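Local coordinates for ABC transporter sugar binding protein (Xanthomonas axonopodis pv. citri, PDB 3UOR) that probably binds maltose or a related sugar in the periplasm and hands it to an ABC importer, at residues K39-V44 with V62-M67. Sequence-based numbering, arbitrary orientation.
Sequences KEAEVV and VQNIPM
A41 and V44 of the helix pack on N64 and V62 of the strand in a helix-on-sheet contact within a beta-alpha-beta unit, the crossover that runs from strand 30-36 through helix 39-52 to strand 58-64. This unit belongs to the alpha/beta fold of a periplasmic solute-binding protein. The first turn and a half of the helix runs nearly antiparallel to the end of the strand, at 154°, with the short axes 7.9 Å apart at their closest. V62 and N64 both point toward the helix, while Q63 between them points away and bonds through its backbone to F34 and A36 of the neighbouring parallel strand. A41 suits the closest approach because a single methyl lets the backbones come near: its CA lies 5.2 Å from the CA of N64. Deeper in, the branched valines make an apolar contact, V44 CG1 to V62 CG1 at 4.2 Å, and V44 also touches F34. With chi1 at 179°, V62 sets this CG1 against the helix, where it also lies 4.0 Å from A41 O. At the exposed margin, E42 offers its aliphatic CG, 3.9 Å from N64 ND2. Asparagine fits by bridging to the loop before the helix: N64 OD1 accepts a hydrogen bond from G38 N. Its CG, anti to the backbone N (chi1 180°), lays the amide beside A41, whose CB sits over the amide face, 3.5 Å from N64 CG.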
loop_
_atom_site.group_PDB
_atom_site.type_symbol
_atom_site.label_atom_id
_atom_site.label_comp_id
_atom_site.label_asym_id
_atom_site.label_seq_id
_atom_site.Cartn_x
_atom_site.Cartn_y
_atom_site.Cartn_z
ATOM N N LYS A 39 -6.035 -4.960 -13.942
ATOM C CA LYS A 39 -7.344 -5.428 -13.500
ATOM C C LYS A 39 -8.235 -4.261 -13.091
ATOM O O LYS A 39 -9.454 -4.303 -13.263
ATOM C CB LYS A 39 -7.206 -6.426 -12.349
ATOM N N GLU A 40 -7.634 -3.209 -12.547
ATOM C CA GLU A 40 -8.432 -2.066 -12.147
ATOM C C GLU A 40 -9.091 -1.407 -13.361
ATOM O O GLU A 40 -10.261 -1.033 -13.313
ATOM C CB GLU A 40 -7.600 -1.072 -11.355
ATOM C CG GLU A 40 -7.498 -1.443 -9.887
ATOM C CD GLU A 40 -6.480 -2.533 -9.629
ATOM O OE1 GLU A 40 -5.723 -2.893 -10.559
ATOM O OE2 GLU A 40 -6.432 -3.024 -8.486
ATOM N N ALA A 41 -8.342 -1.285 -14.454
ATOM C CA ALA A 41 -8.887 -0.745 -15.693
ATOM C C ALA A 41 -10.090 -1.558 -16.186
ATOM O O ALA A 41 -11.098 -0.991 -16.600
ATOM C CB ALA A 41 -7.811 -0.698 -16.764
ATOM N N GLU A 42 -9.973 -2.883 -16.153
ATOM C CA GLU A 42 -11.044 -3.759 -16.620
ATOM C C GLU A 42 -12.304 -3.554 -15.795
ATOM O O GLU A 42 -13.405 -3.401 -16.327
ATOM C CB GLU A 42 -10.642 -5.226 -16.498
ATOM C CG GLU A 42 -9.471 -5.671 -17.343
ATOM C CD GLU A 42 -9.150 -7.141 -17.113
ATOM O OE1 GLU A 42 -10.098 -7.938 -16.916
ATOM O OE2 GLU A 42 -7.952 -7.502 -17.119
ATOM N N VAL A 43 -12.133 -3.575 -14.482
ATOM C CA VAL A 43 -13.251 -3.436 -13.579
ATOM C C VAL A 43 -13.844 -2.028 -13.636
ATOM O O VAL A 43 -15.060 -1.875 -13.747
ATOM C CB VAL A 43 -12.843 -3.800 -12.146
ATOM C CG1 VAL A 43 -14.016 -3.648 -11.211
ATOM C CG2 VAL A 43 -12.326 -5.219 -12.110
ATOM N N VAL A 44 -13.005 -0.995 -13.585
ATOM C CA VAL A 44 -13.558 0.360 -13.614
ATOM C C VAL A 44 -14.306 0.614 -14.924
ATOM O O VAL A 44 -15.215 1.433 -14.961
ATOM C CB VAL A 44 -12.515 1.473 -13.363
ATOM C CG1 VAL A 44 -11.714 1.769 -14.639
ATOM C CG2 VAL A 44 -13.218 2.752 -12.882
ATOM N N VAL A 62 -12.089 4.538 -21.616
ATOM C CA VAL A 62 -11.164 3.912 -20.675
ATOM C C VAL A 62 -10.066 3.136 -21.401
ATOM O O VAL A 62 -10.343 2.241 -22.201
ATOM C CB VAL A 62 -11.888 2.984 -19.678
ATOM C CG1 VAL A 62 -10.883 2.336 -18.741
ATOM C CG2 VAL A 62 -12.918 3.764 -18.876
ATOM N N GLN A 63 -8.819 3.503 -21.128
ATOM C CA GLN A 63 -7.667 2.821 -21.703
ATOM C C GLN A 63 -6.966 2.045 -20.608
ATOM O O GLN A 63 -6.685 2.584 -19.531
ATOM C CB GLN A 63 -6.688 3.824 -22.319
ATOM C CG GLN A 63 -7.055 4.304 -23.713
ATOM C CD GLN A 63 -6.678 3.296 -24.783
ATOM O OE1 GLN A 63 -7.517 2.522 -25.248
ATOM N NE2 GLN A 63 -5.404 3.294 -25.171
ATOM N N ASN A 64 -6.687 0.776 -20.891
ATOM C CA ASN A 64 -5.974 -0.090 -19.959
ATOM C C ASN A 64 -4.496 -0.098 -20.284
ATOM O O ASN A 64 -4.071 -0.680 -21.279
ATOM C CB ASN A 64 -6.531 -1.517 -20.016
ATOM C CG ASN A 64 -5.819 -2.471 -19.062
ATOM O OD1 ASN A 64 -4.689 -2.229 -18.636
ATOM N ND2 ASN A 64 -6.484 -3.566 -18.732
ATOM N N ILE A 65 -3.713 0.557 -19.439
ATOM C CA ILE A 65 -2.271 0.602 -19.612
ATOM C C ILE A 65 -1.618 -0.319 -18.610
ATOM O O ILE A 65 -1.952 -0.283 -17.437
ATOM C CB ILE A 65 -1.751 2.008 -19.388
ATOM C CG1 ILE A 65 -2.584 2.980 -20.214
ATOM C CG2 ILE A 65 -0.276 2.083 -19.738
ATOM C CD1 ILE A 65 -2.133 4.371 -20.107
ATOM N N PRO A 66 -0.689 -1.166 -19.074
ATOM C CA PRO A 66 0.034 -2.057 -18.162
ATOM C C PRO A 66 0.923 -1.243 -17.234
ATOM O O PRO A 66 1.587 -0.309 -17.679
ATOM C CB PRO A 66 0.883 -2.906 -19.110
ATOM C CG PRO A 66 0.182 -2.820 -20.433
ATOM C CD PRO A 66 -0.355 -1.428 -20.483
ATOM N N MET A 67 0.927 -1.584 -15.955
ATOM C CA MET A 67 1.660 -0.798 -14.974
ATOM C C MET A 67 3.140 -0.654 -15.344
ATOM O O MET A 67 3.728 0.424 -15.209
ATOM C CB MET A 67 1.508 -1.415 -13.585
ATOM C CG MET A 67 1.856 -0.478 -12.436
ATOM S SD MET A 67 0.447 0.472 -11.844
ATOM C CE MET A 67 0.652 1.999 -12.747
#